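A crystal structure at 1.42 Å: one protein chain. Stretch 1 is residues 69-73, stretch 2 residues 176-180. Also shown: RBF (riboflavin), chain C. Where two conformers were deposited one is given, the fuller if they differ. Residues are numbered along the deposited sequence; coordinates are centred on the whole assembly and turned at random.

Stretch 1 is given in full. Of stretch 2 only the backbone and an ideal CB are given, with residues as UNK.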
ATOM      1  N   THR A  69      10.817   0.982  -7.277  1.00 13.25           N
ATOM      2  CA  THR A  69      10.842   0.424  -5.893  1.00 12.05           C
ATOM      3  C   THR A  69       9.415   0.118  -5.370  1.00 12.46           C
ATOM      4  O   THR A  69       9.223  -0.105  -4.199  1.00 13.63           O
ATOM      5  CB  THR A  69      11.432   1.522  -4.959  1.00 12.73           C
ATOM      6  OG1 THR A  69      10.846   2.773  -5.243  1.00 16.44           O
ATOM      7  CG2 THR A  69      12.964   1.614  -5.217  1.00 15.99           C
ATOM      8  N   THR A  70       8.482  -0.002  -6.325  1.00 10.77           N
ATOM      9  CA  THR A  70       7.057  -0.295  -5.983  1.00 10.73           C
ATOM     10  C   THR A  70       6.445  -1.260  -6.979  1.00 11.22           C
ATOM     11  O   THR A  70       7.059  -1.558  -8.026  1.00 13.34           O
ATOM     12  CB  THR A  70       6.195   1.034  -6.002  1.00 11.80           C
ATOM     13  OG1 THR A  70       6.262   1.566  -7.342  1.00 12.58           O
ATOM     14  CG2 THR A  70       6.757   2.082  -5.016  1.00 12.74           C
ATOM     15  N   THR A  71       5.215  -1.690  -6.702  1.00 10.31           N
ATOM     16  CA  THR A  71       4.524  -2.645  -7.586  1.00 11.17           C
ATOM     17  C   THR A  71       3.871  -2.028  -8.770  1.00 11.72           C
ATOM     18  O   THR A  71       3.294  -2.787  -9.632  1.00 13.06           O
ATOM     19  CB  THR A  71       3.567  -3.485  -6.723  1.00 11.16           C
ATOM     20  OG1 THR A  71       2.629  -2.561  -6.208  1.00 12.51           O
ATOM     21  CG2 THR A  71       4.300  -4.193  -5.635  1.00 12.93           C
ATOM     22  N   PHE A  72       3.769  -0.680  -8.835  1.00 11.20           N
ATOM     23  CA  PHE A  72       2.912  -0.086  -9.875  1.00 11.81           C
ATOM     24  C   PHE A  72       3.205  -0.559 -11.330  1.00 11.72           C
ATOM     25  O   PHE A  72       2.237  -0.820 -12.061  1.00 12.49           O
ATOM     26  CB  PHE A  72       3.037   1.408  -9.843  1.00 12.24           C
ATOM     27  CG  PHE A  72       2.398   2.021  -8.620  1.00  9.93           C
ATOM     28  CD1 PHE A  72       1.023   2.093  -8.533  1.00 11.48           C
ATOM     29  CD2 PHE A  72       3.161   2.455  -7.559  1.00 11.30           C
ATOM     30  CE1 PHE A  72       0.444   2.694  -7.379  1.00 11.88           C
ATOM     31  CE2 PHE A  72       2.580   3.033  -6.417  1.00 12.11           C
ATOM     32  CZ  PHE A  72       1.232   3.120  -6.311  1.00 13.72           C
ATOM     33  N   ARG A  73       4.467  -0.834 -11.595  0.50 11.48           N
ATOM     34  CA  ARG A  73       4.912  -1.101 -12.979  0.50 13.36           C
ATOM     35  C   ARG A  73       4.171  -2.293 -13.452  0.50 12.35           C
ATOM     36  O   ARG A  73       3.824  -2.326 -14.704  0.50 12.10           O
ATOM     37  CB  ARG A  73       6.439  -1.271 -12.932  0.50 11.99           C
ATOM     38  CG  ARG A  73       7.123  -1.630 -14.320  0.50 16.91           C
ATOM     39  CD  ARG A  73       8.617  -1.580 -14.236  0.50 14.92           C
ATOM     40  NE  ARG A  73       9.196  -2.100 -12.973  0.50 22.25           N
ATOM     41  CZ  ARG A  73      10.341  -1.657 -12.447  0.50 19.74           C
ATOM     42  NH1 ARG A  73      10.988  -0.704 -13.096  0.50 18.95           N
ATOM     43  NH2 ARG A  73      10.845  -2.174 -11.337  0.50 21.82           N
ATOM     44  N   UNK A 176       1.951 -12.854  -4.658  1.00 16.54           N
ATOM     45  CA  UNK A 176       1.573 -11.421  -4.786  1.00 14.94           C
ATOM     46  C   UNK A 176       2.734 -10.556  -4.356  1.00 15.74           C
ATOM     47  O   UNK A 176       3.277 -10.710  -3.275  1.00 18.51           O
ATOM     48  CB  UNK A 176       0.335 -11.090  -3.950  1.00 14.94           C
ATOM     49  N   UNK A 177       3.097  -9.586  -5.167  1.00 14.67           N
ATOM     50  CA  UNK A 177       4.020  -8.515  -4.794  1.00 14.50           C
ATOM     51  C   UNK A 177       3.310  -7.432  -4.033  1.00 14.30           C
ATOM     52  O   UNK A 177       2.160  -7.099  -4.252  1.00 13.91           O
ATOM     53  CB  UNK A 177       4.696  -7.922  -6.032  1.00 14.50           C
ATOM     54  N   UNK A 178       4.050  -6.879  -3.040  1.00 12.75           N
ATOM     55  CA  UNK A 178       3.522  -5.801  -2.121  1.00 11.51           C
ATOM     56  C   UNK A 178       4.581  -4.741  -1.940  1.00 12.93           C
ATOM     57  O   UNK A 178       5.772  -4.983  -2.027  1.00 12.42           O
ATOM     58  CB  UNK A 178       3.119  -6.364  -0.757  1.00 11.51           C
ATOM     59  N   UNK A 179       4.087  -3.528  -1.658  1.00 10.71           N
ATOM     60  CA  UNK A 179       4.975  -2.387  -1.272  1.00 10.09           C
ATOM     61  C   UNK A 179       5.233  -2.450   0.210  1.00 10.54           C
ATOM     62  O   UNK A 179       4.289  -2.474   1.017  1.00 12.33           O
ATOM     63  CB  UNK A 179       4.358  -1.036  -1.639  1.00 10.09           C
ATOM     64  N   UNK A 180       6.530  -2.448   0.574  1.00 12.19           N
ATOM     65  CA  UNK A 180       6.879  -2.457   2.055  1.00 11.89           C
ATOM     66  C   UNK A 180       7.469  -1.139   2.459  1.00 11.24           C
ATOM     67  O   UNK A 180       8.355  -0.560   1.739  1.00 13.22           O
ATOM     68  CB  UNK A 180       7.870  -3.571   2.397  1.00 11.89           C
TER
HETATM   69  N1  RBF C 191       6.702   9.340  -6.818  1.00 11.17           N
HETATM   70  C2  RBF C 191       6.098   9.182  -8.014  1.00 10.34           C
HETATM   71  O2  RBF C 191       6.457   8.260  -8.810  1.00 11.08           O
HETATM   72  N3  RBF C 191       5.016   9.950  -8.429  1.00 10.42           N
HETATM   73  C4  RBF C 191       4.484  10.961  -7.592  1.00  9.68           C
HETATM   74  O4  RBF C 191       3.519  11.613  -8.009  1.00 10.49           O
HETATM   75  C4A RBF C 191       5.190  11.152  -6.389  1.00  9.13           C
HETATM   76  N5  RBF C 191       4.751  12.251  -5.555  1.00 12.60           N
HETATM   77  C5A RBF C 191       5.435  12.427  -4.353  1.00 10.46           C
HETATM   78  C6  RBF C 191       5.090  13.565  -3.617  1.00 10.92           C
HETATM   79  C7  RBF C 191       5.826  13.743  -2.412  1.00 11.23           C
HETATM   80  C7M RBF C 191       5.470  15.043  -1.633  1.00 13.59           C
HETATM   81  C8  RBF C 191       6.779  12.881  -1.963  1.00  9.66           C
HETATM   82  C8M RBF C 191       7.436  13.130  -0.671  1.00 14.37           C
HETATM   83  C9  RBF C 191       7.106  11.706  -2.728  1.00 11.39           C
HETATM   84  C9A RBF C 191       6.485  11.543  -3.970  1.00 11.69           C
HETATM   85  N10 RBF C 191       6.858  10.447  -4.819  1.00  9.34           N
HETATM   86  C10 RBF C 191       6.233  10.342  -6.035  1.00  8.50           C
HETATM   87  C1' RBF C 191       7.944   9.603  -4.536  1.00 10.09           C
HETATM   88  C2' RBF C 191       7.591   8.217  -4.035  1.00 10.09           C
HETATM   89  O2' RBF C 191       6.730   8.340  -2.854  1.00 11.04           O
HETATM   90  C3' RBF C 191       8.764   7.478  -3.655  1.00 11.58           C
HETATM   91  O3' RBF C 191       9.608   7.445  -4.928  1.00 12.43           O
HETATM   92  C4' RBF C 191       8.508   5.986  -3.382  1.00  9.64           C
HETATM   93  O4' RBF C 191       7.821   5.854  -2.117  1.00 11.66           O
HETATM   94  C5' RBF C 191       9.806   5.174  -3.294  1.00 14.60           C
HETATM   95  O5' RBF C 191       9.566   3.773  -3.164  1.00 13.26           O

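Position 176 lies beyond the reach of stretch 1: nothing of that segment comes within 5.5 Å of the ideal CB, so the visible atoms exclude almost nothing. The deposited residue is Ser176, in the m rotamer, whose OG is hydrogen-bonded elsewhere in the structure.

At position 177 the CA-to-CB bond points toward stretch 1, and the ideal CB stands 3.8 Å from CG2 of Thr71. The neighbour here is a methyl, which offers neither charge nor hydrogen bond, so the CB can pack while the rest of the side chain is left free; small, polar or aliphatic residues would all serve. Asp177 is found, and its CB keeps the 3.8 Å approach to Thr71 CG2. With chi1 at -71° (m), the carboxylate makes no polar contact with stretch 1, and its OD1 is hydrogen-bonded elsewhere.

Position 178 reverses the direction, as alternation along a strand predicts: CA-to-CB points away, and the ideal CB is 5.5 Å from Thr71 CG2. What touches stretch 1 is the backbone, with N of 178 3.7 Å from Thr71 CG2. The angles -137/153 are favourable for beta-branched residues, though stretch 1 does not dictate the choice. Val178, chi1 -62° (m), fits this extended backbone.

At position 179 the CA atom is 5.6 Å from the CA atom of Thr70. CA-to-CB nevertheless runs sideways, and the ideal CB remains 5.1 Å from Thr71 CG2 and 5.2 Å from Thr70 CB. That gap leaves room for a side chain that bends back. Thr71 offers a backbone N and a hydroxyl near each other, which favours an acceptor of moderate length: Asn, Asp or Gln could be considered. The residue is Asn179, with chi1 -67° (m) and chi2 -27°, whose end comes nearer than its CB bond suggests. Thr71 N donates to Asn179 OD1 at 2.9 Å with an N-H...O angle of 145°. Asn179 OD1 also lies 3.2 Å from Thr70 CA, and Thr71 OG1 is 3.4 Å from Asn179 OD1, at best a weak hydrogen bond. The amide's other end adds a water-mediated link: the water is 2.7 Å from Thr71 OG1 and accepts a weak hydrogen bond from Asn179 ND2 at 3.0 Å. Asn179 ND2 also approaches the Phe72 ring obliquely, 4.3 Å from Phe72 CE2.

At position 180 CA-to-CB is again sideways, with no stretch 1 atom within 5.5 Å of the ideal CB. Angles of -110/133 suit any strand-forming residue; Val180, chi1 176° (t), makes no contact with stretch 1.

Stretch 2 176-180: SDVNV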
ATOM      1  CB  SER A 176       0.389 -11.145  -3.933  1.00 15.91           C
ATOM      2  OG  SER A 176      -0.771 -11.772  -4.453  1.00 18.44           O
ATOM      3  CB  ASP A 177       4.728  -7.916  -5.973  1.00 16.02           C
ATOM      4  CG  ASP A 177       5.792  -8.862  -6.600  1.00 19.44           C
ATOM      5  OD1 ASP A 177       6.188  -9.889  -6.034  1.00 18.58           O
ATOM      6  OD2 ASP A 177       6.229  -8.525  -7.704  1.00 26.35           O
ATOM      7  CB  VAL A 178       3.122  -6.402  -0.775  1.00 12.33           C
ATOM      8  CG1 VAL A 178       2.036  -7.412  -0.855  1.00 15.13           C
ATOM      9  CG2 VAL A 178       4.334  -6.996  -0.029  1.00 13.75           C
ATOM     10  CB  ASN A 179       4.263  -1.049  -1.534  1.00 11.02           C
ATOM     11  CG  ASN A 179       4.037  -0.786  -3.028  1.00 10.27           C
ATOM     12  OD1 ASN A 179       4.804  -1.295  -3.902  1.00 11.62           O
ATOM     13  ND2 ASN A 179       3.104   0.085  -3.356  1.00 11.05           N
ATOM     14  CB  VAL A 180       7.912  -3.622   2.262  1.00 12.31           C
ATOM     15  CG1 VAL A 180       8.395  -3.612   3.760  1.00 14.83           C
ATOM     16  CG2 VAL A 180       7.410  -4.948   1.784  1.00 14.41           C
TER
HETATM   17  O   HOH W   1       1.519  -0.157  -5.898  1.00 12.67           O
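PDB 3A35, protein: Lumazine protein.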